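DNA repair protein RAD7 (Saccharomyces cerevisiae, PDB 5ZB2) acts in the complex that promotes global genome nucleotide excision repair of nontranscribing DNA, and binds the ubiquitin-ligase linker Elongin-C. Local coordinates at the interface of chains A and B and the interface of chains A and C. Numbering follows the deposited sequence. Chains: chain A/B, DNA repair protein RAD7; chain C, Elongin-C.

The long helix 8-41 of chain A runs through all three contacts. Its first turns bind Elongin-C at contact 2, its middle meets chain B at contact 3, and its last turns receive the chain B helix at contact 1. The C-alpha centres of contacts 2 and 3 lie about 17 Å apart, of 3 and 1 about 22 Å, of 2 and 1 about 39 Å. In contact 1 B:Ile20, B:Trp23 and B:Gln24 meet A:Leu38, A:His66 and A:Gln69; contact 3 exchanges the chains. One helix thus joins Elongin-C binding to a Rad7 pairing that may belong to the crystal only.

Contact 1: the interface of chains A and B. Residues chain A 34-35, 38, 66, 69; chain B 20, 23-24, 27.
B:Trp23 lays its indole against A:Leu38 and points its ring N-H at the backbone oxygen of A:Val34. The hydrogen bond from B:Trp23 NE1 to A:Val34 O is 2.9 Å long and bent, with 143° at the hydrogen, and the donor stands tilted from the carbonyl plane. A:Leu38 approaches at about a right angle and covers one face of the indole: CB sits 3.6 Å from the centroid of the five-membered ring, and the CD2 methyl lies above the six-membered ring. B:Ala27 CB, from the tryptophan's own helix, lies over the opposite face, so the indole is clamped between leucine and alanine. A:Val34 CG1, anti to the backbone N (chi1 180°), touches both the indole rim and the alanine methyl, 3.6 Å from B:Trp23 CZ2 and 3.5 Å from B:Ala27 CB. At the far rim the amide oxygen of A:Gln69 lies in the indole plane, with OE1 3.4 Å from B:Trp23 CZ3, while its amide is turned 74° to the ring. That amide is steadied within chain A by a hydrogen bond from A:Gln69 NE2 to A:His66 O, 3.2 Å. The site lies where the two 8-41 helices, running in opposite senses, pack together in a pairing of Rad7 copies that may come from the crystal, beside the 3-10 helix 67-71 that precedes the first strand, 78-81, of the leucine-rich-repeat domain.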
# COMPACT_ATOMS: atom_id res chain seq x y z
N VAL A 34 5.05 -19.56 -3.20
CA VAL A 34 4.63 -18.95 -4.46
C VAL A 34 5.76 -18.12 -5.06
O VAL A 34 5.90 -18.05 -6.29
CB VAL A 34 3.36 -18.09 -4.24
CG1 VAL A 34 2.92 -17.44 -5.54
CG2 VAL A 34 2.24 -18.94 -3.69
N PHE A 35 6.57 -17.48 -4.22
CA PHE A 35 7.70 -16.71 -4.74
C PHE A 35 8.82 -17.62 -5.21
O PHE A 35 9.49 -17.33 -6.20
CB PHE A 35 8.19 -15.72 -3.68
CG PHE A 35 7.27 -14.55 -3.46
CD1 PHE A 35 7.07 -13.61 -4.46
CD2 PHE A 35 6.60 -14.39 -2.25
CE1 PHE A 35 6.21 -12.54 -4.27
CE2 PHE A 35 5.75 -13.32 -2.05
CZ PHE A 35 5.56 -12.39 -3.06
N LEU A 38 8.00 -18.70 -8.78
CA LEU A 38 8.41 -17.75 -9.81
C LEU A 38 9.89 -17.89 -10.13
O LEU A 38 10.29 -17.95 -11.30
CB LEU A 38 8.09 -16.32 -9.35
CG LEU A 38 8.58 -15.19 -10.26
CD1 LEU A 38 8.00 -15.33 -11.65
CD2 LEU A 38 8.22 -13.84 -9.67
N HIS A 66 7.16 -4.58 -10.32
CA HIS A 66 6.87 -5.85 -10.96
C HIS A 66 8.02 -6.83 -10.75
O HIS A 66 7.83 -7.92 -10.19
CB HIS A 66 6.61 -5.61 -12.45
CG HIS A 66 6.01 -6.78 -13.18
ND1 HIS A 66 4.80 -7.33 -12.82
CD2 HIS A 66 6.44 -7.47 -14.26
CE1 HIS A 66 4.52 -8.33 -13.65
NE2 HIS A 66 5.50 -8.43 -14.52
N GLN A 69 9.34 -8.58 -7.28
CA GLN A 69 8.81 -9.82 -6.72
C GLN A 69 9.81 -10.96 -6.81
O GLN A 69 9.65 -11.95 -6.10
CB GLN A 69 7.51 -10.19 -7.44
CG GLN A 69 6.39 -9.19 -7.18
CD GLN A 69 5.13 -9.52 -7.94
OE1 GLN A 69 4.15 -10.00 -7.36
NE2 GLN A 69 5.15 -9.28 -9.24
N ILE B 20 6.57 -13.18 -15.29
CA ILE B 20 6.02 -12.69 -14.02
C ILE B 20 4.53 -12.43 -14.17
O ILE B 20 3.73 -12.84 -13.32
CB ILE B 20 6.77 -11.44 -13.54
CG1 ILE B 20 8.25 -11.76 -13.27
CG2 ILE B 20 6.13 -10.88 -12.27
CD1 ILE B 20 9.11 -10.55 -13.01
N TRP B 23 2.71 -15.60 -14.17
CA TRP B 23 2.78 -16.14 -12.82
C TRP B 23 1.87 -15.39 -11.85
O TRP B 23 1.41 -15.97 -10.86
CB TRP B 23 4.23 -16.11 -12.34
CG TRP B 23 4.40 -16.23 -10.86
CD1 TRP B 23 4.59 -17.37 -10.14
CD2 TRP B 23 4.41 -15.15 -9.92
NE1 TRP B 23 4.72 -17.07 -8.81
CE2 TRP B 23 4.61 -15.72 -8.65
CE3 TRP B 23 4.27 -13.77 -10.03
CZ2 TRP B 23 4.67 -14.94 -7.49
CZ3 TRP B 23 4.33 -13.00 -8.88
CH2 TRP B 23 4.53 -13.59 -7.63
N GLN B 24 1.60 -14.11 -12.11
CA GLN B 24 0.69 -13.35 -11.25
C GLN B 24 -0.64 -14.09 -11.10
O GLN B 24 -1.14 -14.26 -9.98
CB GLN B 24 0.44 -11.95 -11.82
CG GLN B 24 1.63 -11.03 -11.84
CD GLN B 24 1.90 -10.39 -10.50
OE1 GLN B 24 1.62 -10.97 -9.46
NE2 GLN B 24 2.44 -9.18 -10.52
N ALA B 27 -0.30 -17.00 -8.91
CA ALA B 27 -0.23 -16.54 -7.52
C ALA B 27 -1.59 -16.05 -7.05
O ALA B 27 -1.96 -16.24 -5.88
CB ALA B 27 0.81 -15.43 -7.39

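Contact 2: the interface of chains A and C. Residues chain A 8-9, 12; chain C 84, 86, 94-95, 98, 103.
A:Leu8 enters an apolar groove of Elongin-C while its backbone N, at the start of helix 8-41, donates a 2.7 Å hydrogen bond to C:Ile103 O. That oxygen belongs to the C-terminal residue, whose carboxylate charge would probably be favoured beside the helix N-terminus. Along the leucine side chain, CB passes 3.6 Å from the same C:Ile103 O, and CG rests 3.7 Å from the C:Ala98 methyl. At CG the chain forks. CD1 reaches C:Ile86 CD1 at 3.9 Å, with C:Leu94 CD2 and the rim of C:Phe84 just beyond. CD2 turns to C:Ile103 CD1, 3.8 Å away, and also meets C:Ala98 CB and C:Leu94 CD1. The leucine and C:Ile103 lie alongside each other and point the same way. One turn on, A:Cys12 directs SG, beside its own backbone N (chi1 -68°), at C:Leu94 CG, 3.5 Å away, with C:Ile86 CD1 flanking the sulfur. A:Gln9 lays its CG 3.5 Å from C:Ala98 CB. The leucine and the cysteine four residues later are the conserved leucine and cysteine of the BC-box motif read by Elongin-C, and the site fastens Rad7 to this linker of a Cul3 ubiquitin ligase.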
# COMPACT_ATOMS: atom_id res chain seq x y z
N LEU A 8 -21.28 -11.98 23.93
CA LEU A 8 -20.88 -13.13 23.12
C LEU A 8 -20.34 -12.69 21.76
O LEU A 8 -19.48 -13.37 21.19
CB LEU A 8 -22.06 -14.08 22.93
CG LEU A 8 -21.78 -15.32 22.07
CD1 LEU A 8 -20.61 -16.13 22.62
CD2 LEU A 8 -23.03 -16.18 21.97
N GLN A 9 -20.84 -11.58 21.23
CA GLN A 9 -20.31 -11.06 19.97
C GLN A 9 -18.84 -10.68 20.11
O GLN A 9 -18.00 -11.06 19.29
CB GLN A 9 -21.13 -9.86 19.51
CG GLN A 9 -22.60 -10.16 19.25
CD GLN A 9 -23.45 -8.91 19.19
OE1 GLN A 9 -24.20 -8.61 20.12
NE2 GLN A 9 -23.33 -8.16 18.10
N CYS A 12 -16.63 -13.87 20.34
CA CYS A 12 -16.40 -14.49 19.04
C CYS A 12 -15.41 -13.67 18.22
O CYS A 12 -14.56 -14.23 17.51
CB CYS A 12 -17.72 -14.65 18.30
SG CYS A 12 -18.86 -15.85 19.04
N PHE C 84 -15.23 -17.67 28.77
CA PHE C 84 -16.17 -18.49 28.02
C PHE C 84 -15.44 -19.04 26.80
O PHE C 84 -15.10 -18.29 25.88
CB PHE C 84 -17.40 -17.68 27.62
CG PHE C 84 -18.45 -18.49 26.93
CD1 PHE C 84 -19.44 -19.13 27.66
CD2 PHE C 84 -18.47 -18.61 25.55
CE1 PHE C 84 -20.41 -19.87 27.03
CE2 PHE C 84 -19.44 -19.35 24.92
CZ PHE C 84 -20.42 -19.99 25.66
N ILE C 86 -14.78 -20.69 23.30
CA ILE C 86 -15.49 -20.68 22.02
C ILE C 86 -14.70 -21.52 21.03
O ILE C 86 -13.58 -21.13 20.65
CB ILE C 86 -15.70 -19.24 21.50
CG1 ILE C 86 -16.65 -18.48 22.43
CG2 ILE C 86 -16.23 -19.25 20.07
CD1 ILE C 86 -16.85 -17.02 22.08
N LEU C 94 -21.16 -18.74 15.18
CA LEU C 94 -21.60 -18.30 16.50
C LEU C 94 -21.68 -16.78 16.59
O LEU C 94 -22.55 -16.25 17.29
CB LEU C 94 -20.66 -18.85 17.58
CG LEU C 94 -21.08 -18.58 19.04
CD1 LEU C 94 -22.46 -19.16 19.33
CD2 LEU C 94 -20.06 -19.15 20.01
N LEU C 95 -20.79 -16.06 15.91
CA LEU C 95 -20.88 -14.61 15.87
C LEU C 95 -22.21 -14.17 15.27
O LEU C 95 -22.88 -13.28 15.81
CB LEU C 95 -19.71 -14.02 15.08
CG LEU C 95 -19.79 -12.52 14.78
CD1 LEU C 95 -19.96 -11.70 16.06
CD2 LEU C 95 -18.55 -12.07 14.03
N ALA C 98 -24.98 -14.69 17.80
CA ALA C 98 -24.94 -13.70 18.86
C ALA C 98 -25.47 -12.36 18.36
O ALA C 98 -26.14 -11.63 19.11
CB ALA C 98 -23.52 -13.54 19.39
N ILE C 103 -26.72 -10.65 21.80
CA ILE C 103 -26.07 -11.05 23.05
C ILE C 103 -24.56 -10.98 22.91
O ILE C 103 -23.83 -11.15 23.89
CB ILE C 103 -26.52 -12.46 23.47
CG1 ILE C 103 -26.20 -13.47 22.36
CG2 ILE C 103 -28.00 -12.46 23.82
CD1 ILE C 103 -26.53 -14.91 22.71

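Contact 3: the interface of chains A and B. Residues chain A 17, 20, 23-24; chain B 38, 66-67, 69.
The middle of helix 8-41 in chain A packs on chain B where the loop residue B:His66 leads into the 3-10 helix 67-71; this two-fold counterpart of the indole clamp may arise from crystal packing. A:Ile20 comes from the opposite direction to B:His66 and sets its CG2 methyl over one face of the imidazole, 3.6 Å from the centroid. Its other branch runs to chain B as well, with CG1 3.9 Å from B:Leu38 CD1 and CD1 near B:Thr67 CA. A:Trp23 lies under B:Leu38, whose CB stands 3.5 Å above the indole plane. Replacing A:Trp23 by an alanine would probably leave B:Leu38 without the flat surface it rests on and open a gap beside the oxygen end of the B:Gln69 amide. That amide has A:Gln24 as a neighbour: A:Gln24 NE2 and B:Gln69 NE2 are modelled 3.0 Å apart, two donors facing each other. A flipped amide, perhaps that of A:Gln24, would make them a hydrogen-bonding pair, so the modelled orientation is doubtful. At the other end B:His66, with CG anti to the backbone N (chi1 -167°), presents NE2 to A:Ser17 O; their hydrogen bond is 3.3 Å long, 159° at the hydrogen, with the oxygen in the imidazole plane.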
# COMPACT_ATOMS: atom_id res chain seq x y z
N SER A 17 -10.26 -12.88 15.58
CA SER A 17 -9.06 -12.07 15.42
C SER A 17 -7.81 -12.86 15.79
O SER A 17 -6.79 -12.79 15.09
CB SER A 17 -9.18 -10.80 16.26
OG SER A 17 -8.22 -9.84 15.86
N ILE A 20 -6.98 -15.28 12.98
CA ILE A 20 -6.42 -14.61 11.81
C ILE A 20 -4.92 -14.42 11.99
O ILE A 20 -4.12 -14.71 11.09
CB ILE A 20 -7.13 -13.27 11.54
CG1 ILE A 20 -8.61 -13.51 11.22
CG2 ILE A 20 -6.47 -12.54 10.37
CD1 ILE A 20 -9.44 -12.24 11.16
N TRP A 23 -3.18 -17.59 11.48
CA TRP A 23 -3.27 -17.91 10.06
C TRP A 23 -2.34 -17.04 9.22
O TRP A 23 -1.90 -17.47 8.15
CB TRP A 23 -4.72 -17.77 9.59
CG TRP A 23 -4.89 -17.64 8.11
CD1 TRP A 23 -5.11 -18.64 7.22
CD2 TRP A 23 -4.87 -16.42 7.36
NE1 TRP A 23 -5.23 -18.13 5.95
CE2 TRP A 23 -5.08 -16.77 6.01
CE3 TRP A 23 -4.69 -15.08 7.69
CZ2 TRP A 23 -5.12 -15.82 4.99
CZ3 TRP A 23 -4.72 -14.14 6.68
CH2 TRP A 23 -4.93 -14.51 5.35
N GLN A 24 -2.03 -15.82 9.68
CA GLN A 24 -1.09 -14.97 8.95
C GLN A 24 0.21 -15.71 8.68
O GLN A 24 0.71 -15.71 7.55
CB GLN A 24 -0.81 -13.69 9.74
CG GLN A 24 -1.97 -12.74 9.91
CD GLN A 24 -2.22 -11.89 8.69
OE1 GLN A 24 -1.95 -12.31 7.57
NE2 GLN A 24 -2.73 -10.69 8.91
N LEU B 38 -8.55 -19.64 5.67
CA LEU B 38 -8.93 -18.85 6.84
C LEU B 38 -10.42 -19.00 7.13
O LEU B 38 -10.82 -19.24 8.28
CB LEU B 38 -8.58 -17.38 6.62
CG LEU B 38 -9.03 -16.40 7.70
CD1 LEU B 38 -8.46 -16.78 9.05
CD2 LEU B 38 -8.64 -14.97 7.33
N HIS B 66 -7.31 -5.97 9.46
CA HIS B 66 -7.06 -7.35 9.89
C HIS B 66 -8.24 -8.25 9.52
O HIS B 66 -8.08 -9.23 8.80
CB HIS B 66 -6.80 -7.35 11.40
CG HIS B 66 -6.23 -8.64 11.93
ND1 HIS B 66 -5.04 -9.16 11.49
CD2 HIS B 66 -6.69 -9.48 12.88
CE1 HIS B 66 -4.79 -10.28 12.13
NE2 HIS B 66 -5.77 -10.50 12.99
N THR B 67 -9.44 -7.91 10.01
CA THR B 67 -10.62 -8.71 9.72
C THR B 67 -11.07 -8.59 8.27
O THR B 67 -11.79 -9.47 7.79
CB THR B 67 -11.77 -8.30 10.65
OG1 THR B 67 -12.01 -6.90 10.52
CG2 THR B 67 -11.43 -8.63 12.09
N GLN B 69 -9.60 -9.37 5.82
CA GLN B 69 -9.11 -10.52 5.07
C GLN B 69 -10.13 -11.63 4.98
O GLN B 69 -10.00 -12.50 4.11
CB GLN B 69 -7.82 -11.03 5.71
CG GLN B 69 -6.67 -10.04 5.62
CD GLN B 69 -5.42 -10.53 6.31
OE1 GLN B 69 -4.46 -10.93 5.66
NE2 GLN B 69 -5.43 -10.50 7.64